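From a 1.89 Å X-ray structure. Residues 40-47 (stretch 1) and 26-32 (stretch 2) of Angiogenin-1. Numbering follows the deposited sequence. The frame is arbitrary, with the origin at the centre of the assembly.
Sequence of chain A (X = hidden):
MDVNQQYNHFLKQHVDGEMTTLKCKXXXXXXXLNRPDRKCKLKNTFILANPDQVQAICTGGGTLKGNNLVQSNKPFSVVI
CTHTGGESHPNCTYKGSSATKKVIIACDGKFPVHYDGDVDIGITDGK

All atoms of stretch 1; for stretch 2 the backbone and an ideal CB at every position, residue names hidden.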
# COMPACT_ATOMS: atom_id res chain seq x y z
N CYS A 40 10.59 3.16 -12.09
CA CYS A 40 9.36 2.33 -12.01
C CYS A 40 9.39 1.60 -10.67
O CYS A 40 10.33 0.82 -10.46
CB CYS A 40 9.31 1.32 -13.14
SG CYS A 40 9.44 2.04 -14.79
N LYS A 41 8.46 1.89 -9.76
CA LYS A 41 8.38 1.13 -8.49
C LYS A 41 8.09 -0.33 -8.90
O LYS A 41 7.26 -0.53 -9.80
CB LYS A 41 7.36 1.75 -7.54
CG LYS A 41 7.45 1.24 -6.11
CD LYS A 41 6.44 1.84 -5.17
CE LYS A 41 6.60 1.32 -3.77
NZ LYS A 41 5.48 1.72 -2.92
N LEU A 42 8.80 -1.31 -8.33
CA LEU A 42 8.72 -2.72 -8.80
C LEU A 42 7.41 -3.37 -8.38
O LEU A 42 7.03 -4.37 -9.01
CB LEU A 42 9.93 -3.51 -8.29
CG LEU A 42 11.27 -3.05 -8.88
CD1 LEU A 42 12.45 -3.72 -8.23
CD2 LEU A 42 11.28 -3.24 -10.39
N LYS A 43 6.77 -2.86 -7.32
CA LYS A 43 5.48 -3.39 -6.85
C LYS A 43 4.80 -2.37 -5.95
O LYS A 43 5.51 -1.61 -5.25
CB LYS A 43 5.71 -4.69 -6.06
CG LYS A 43 4.46 -5.39 -5.59
CD LYS A 43 4.75 -6.79 -5.04
CE LYS A 43 5.73 -6.78 -3.89
NZ LYS A 43 5.09 -6.34 -2.63
N ASN A 44 3.48 -2.37 -5.97
CA ASN A 44 2.69 -1.60 -4.99
C ASN A 44 1.39 -2.34 -4.76
O ASN A 44 0.79 -2.78 -5.72
CB ASN A 44 2.44 -0.16 -5.40
CG ASN A 44 2.03 0.67 -4.21
OD1 ASN A 44 2.88 1.05 -3.42
ND2 ASN A 44 0.74 0.98 -4.10
N THR A 45 1.01 -2.48 -3.49
CA THR A 45 -0.22 -3.15 -3.04
C THR A 45 -1.22 -2.10 -2.54
O THR A 45 -0.85 -1.28 -1.65
CB THR A 45 0.11 -4.22 -2.00
OG1 THR A 45 1.18 -5.04 -2.48
CG2 THR A 45 -1.09 -5.06 -1.63
N PHE A 46 -2.43 -2.16 -3.06
CA PHE A 46 -3.59 -1.30 -2.71
C PHE A 46 -4.60 -2.11 -1.91
O PHE A 46 -4.92 -3.24 -2.30
CB PHE A 46 -4.22 -0.73 -3.98
CG PHE A 46 -3.29 0.11 -4.81
CD1 PHE A 46 -2.50 -0.48 -5.79
CD2 PHE A 46 -3.20 1.48 -4.63
CE1 PHE A 46 -1.65 0.28 -6.56
CE2 PHE A 46 -2.33 2.25 -5.39
CZ PHE A 46 -1.55 1.64 -6.36
N ILE A 47 -5.07 -1.56 -0.79
CA ILE A 47 -6.11 -2.16 0.08
C ILE A 47 -7.47 -1.58 -0.32
O ILE A 47 -7.61 -0.35 -0.35
CB ILE A 47 -5.82 -1.92 1.57
CG1 ILE A 47 -4.40 -2.34 1.95
CG2 ILE A 47 -6.85 -2.61 2.43
CD1 ILE A 47 -3.96 -1.79 3.27
N UNK A 26 -2.51 3.63 -14.55
CA UNK A 26 -2.82 5.02 -14.11
C UNK A 26 -2.36 5.25 -12.66
O UNK A 26 -1.73 6.29 -12.42
CB UNK A 26 -4.32 5.30 -14.23
N UNK A 27 -2.62 4.31 -11.75
CA UNK A 27 -2.27 4.48 -10.31
C UNK A 27 -0.75 4.46 -10.11
O UNK A 27 -0.26 5.30 -9.33
CB UNK A 27 -2.91 3.38 -9.47
N UNK A 28 -0.02 3.57 -10.79
CA UNK A 28 1.46 3.49 -10.63
C UNK A 28 2.10 4.75 -11.22
O UNK A 28 3.05 5.28 -10.62
CB UNK A 28 2.02 2.24 -11.31
N UNK A 29 1.58 5.25 -12.35
CA UNK A 29 2.12 6.49 -12.98
C UNK A 29 2.13 7.58 -11.90
O UNK A 29 3.18 8.24 -11.70
CB UNK A 29 1.29 6.92 -14.19
N UNK A 30 1.02 7.71 -11.18
CA UNK A 30 0.84 8.70 -10.07
C UNK A 30 1.97 8.54 -9.05
O UNK A 30 2.58 9.55 -8.70
CB UNK A 30 -0.51 8.52 -9.38
N UNK A 31 2.21 7.32 -8.55
CA UNK A 31 3.31 7.03 -7.59
C UNK A 31 4.67 7.29 -8.24
O UNK A 31 5.53 7.89 -7.58
CB UNK A 31 3.24 5.58 -7.10
N UNK A 32 4.89 6.84 -9.47
CA UNK A 32 6.22 6.91 -10.13
C UNK A 32 6.63 8.37 -10.39
O UNK A 32 7.83 8.68 -10.23
CB UNK A 32 6.20 6.13 -11.45

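Stretch 2 is helical throughout, its axis passing 10.2 Å from that of strand 43-47 at 116°, so the strand meets only some of its positions. Toward that side stretch 1 offers the ring of Phe46, the CB and amide of Asn44, the aliphatic chain of Lys41 and, at Cys40 and Lys41, bare backbone.

Position 26 has nothing of stretch 1 within 5.5 Å of its ideal CB, so many helix-compatible residues would serve; the deposited one is Ser26.

At position 27 CA-to-CB points toward stretch 1, and the ideal CB already lies 3.8 Å from Phe46 CZ. With the ring so close, the first carbon makes the contact, and any side chain able to turn aside beyond it would do: alanine, or a longer flexible chain. The residue is Gln27, whose CB sits 3.9 Å from Phe46 CZ while the rest of its m, m chain, amide included, lies farther from the ring than CB.

Position 28 points sideways, with no atom of stretch 1 near its ideal CB. A short side chain would stop before stretch 1; a long, unbranched apolar one, or perhaps leucine, could reach the space bordered by Lys41, Asn44 and Phe46. Met28 does so in an m, m, m conformation. Its SD lies 3.6 Å from Asn44 CB and meets the Phe46 ring at its edge, 4.3 Å from CE1, while CE reaches 3.9 Å from Lys41 CB.

Positions 29 and 30 also find nothing of stretch 1 within 5.5 Å of their ideal CBs, leaving polar and apolar choices equally open; they are Glu29 and Ile30.

Position 31, one helical turn after 27, points toward stretch 1 again, with its ideal CB 5.3 Å from Lys41 CD. That leaves room for a medium apolar side chain such as leucine, isoleucine or methionine. Leu31, m and t, sends CD1 to 3.5 Å from Asn44 CG and 4.3 Å from Phe46 CZ. It packs beside the Asn44 amide, whose OD1 accepts a hydrogen bond from Lys41 NZ at 2.7 Å.

Position 32 points sideways, but its ideal CB is 5.0 Å from Cys40 CA and 5.1 Å from Lys41 N. A backbone donor at that range asks for a short acceptor: asparagine or aspartate, with longer acceptors needing to fold back. Asn32 turns its end nearer, and its OD1 accepts a hydrogen bond from Lys41 N at 3.0 Å, nearly straight at 170°. Its ND2 lies 3.8 Å from Cys40 CA and finds a partner elsewhere in the structure.

Stretch 2 26-32: SQMEILN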
# COMPACT_ATOMS: atom_id res chain seq x y z
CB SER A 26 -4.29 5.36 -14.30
OG SER A 26 -5.13 4.47 -13.58
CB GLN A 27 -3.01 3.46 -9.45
CG GLN A 27 -4.52 3.63 -9.51
CD GLN A 27 -4.92 5.06 -9.25
OE1 GLN A 27 -4.48 5.67 -8.27
NE2 GLN A 27 -5.73 5.62 -10.13
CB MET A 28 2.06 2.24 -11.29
CG MET A 28 1.64 0.94 -10.63
SD MET A 28 1.90 0.92 -8.82
CE MET A 28 3.67 1.20 -8.73
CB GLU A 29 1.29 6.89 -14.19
CG GLU A 29 2.00 7.87 -15.10
CD GLU A 29 1.17 8.40 -16.26
OE1 GLU A 29 1.76 8.80 -17.27
OE2 GLU A 29 -0.07 8.41 -16.13
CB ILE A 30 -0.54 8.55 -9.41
CG1 ILE A 30 -1.69 8.77 -10.40
CG2 ILE A 30 -0.66 9.45 -8.20
CD1 ILE A 30 -1.54 10.01 -11.26
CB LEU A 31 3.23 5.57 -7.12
CG LEU A 31 2.06 5.20 -6.22
CD1 LEU A 31 2.13 3.72 -5.86
CD2 LEU A 31 2.03 6.05 -4.95
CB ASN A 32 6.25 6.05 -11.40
CG ASN A 32 6.22 4.57 -11.07
OD1 ASN A 32 6.58 4.18 -9.97
ND2 ASN A 32 5.80 3.75 -12.02
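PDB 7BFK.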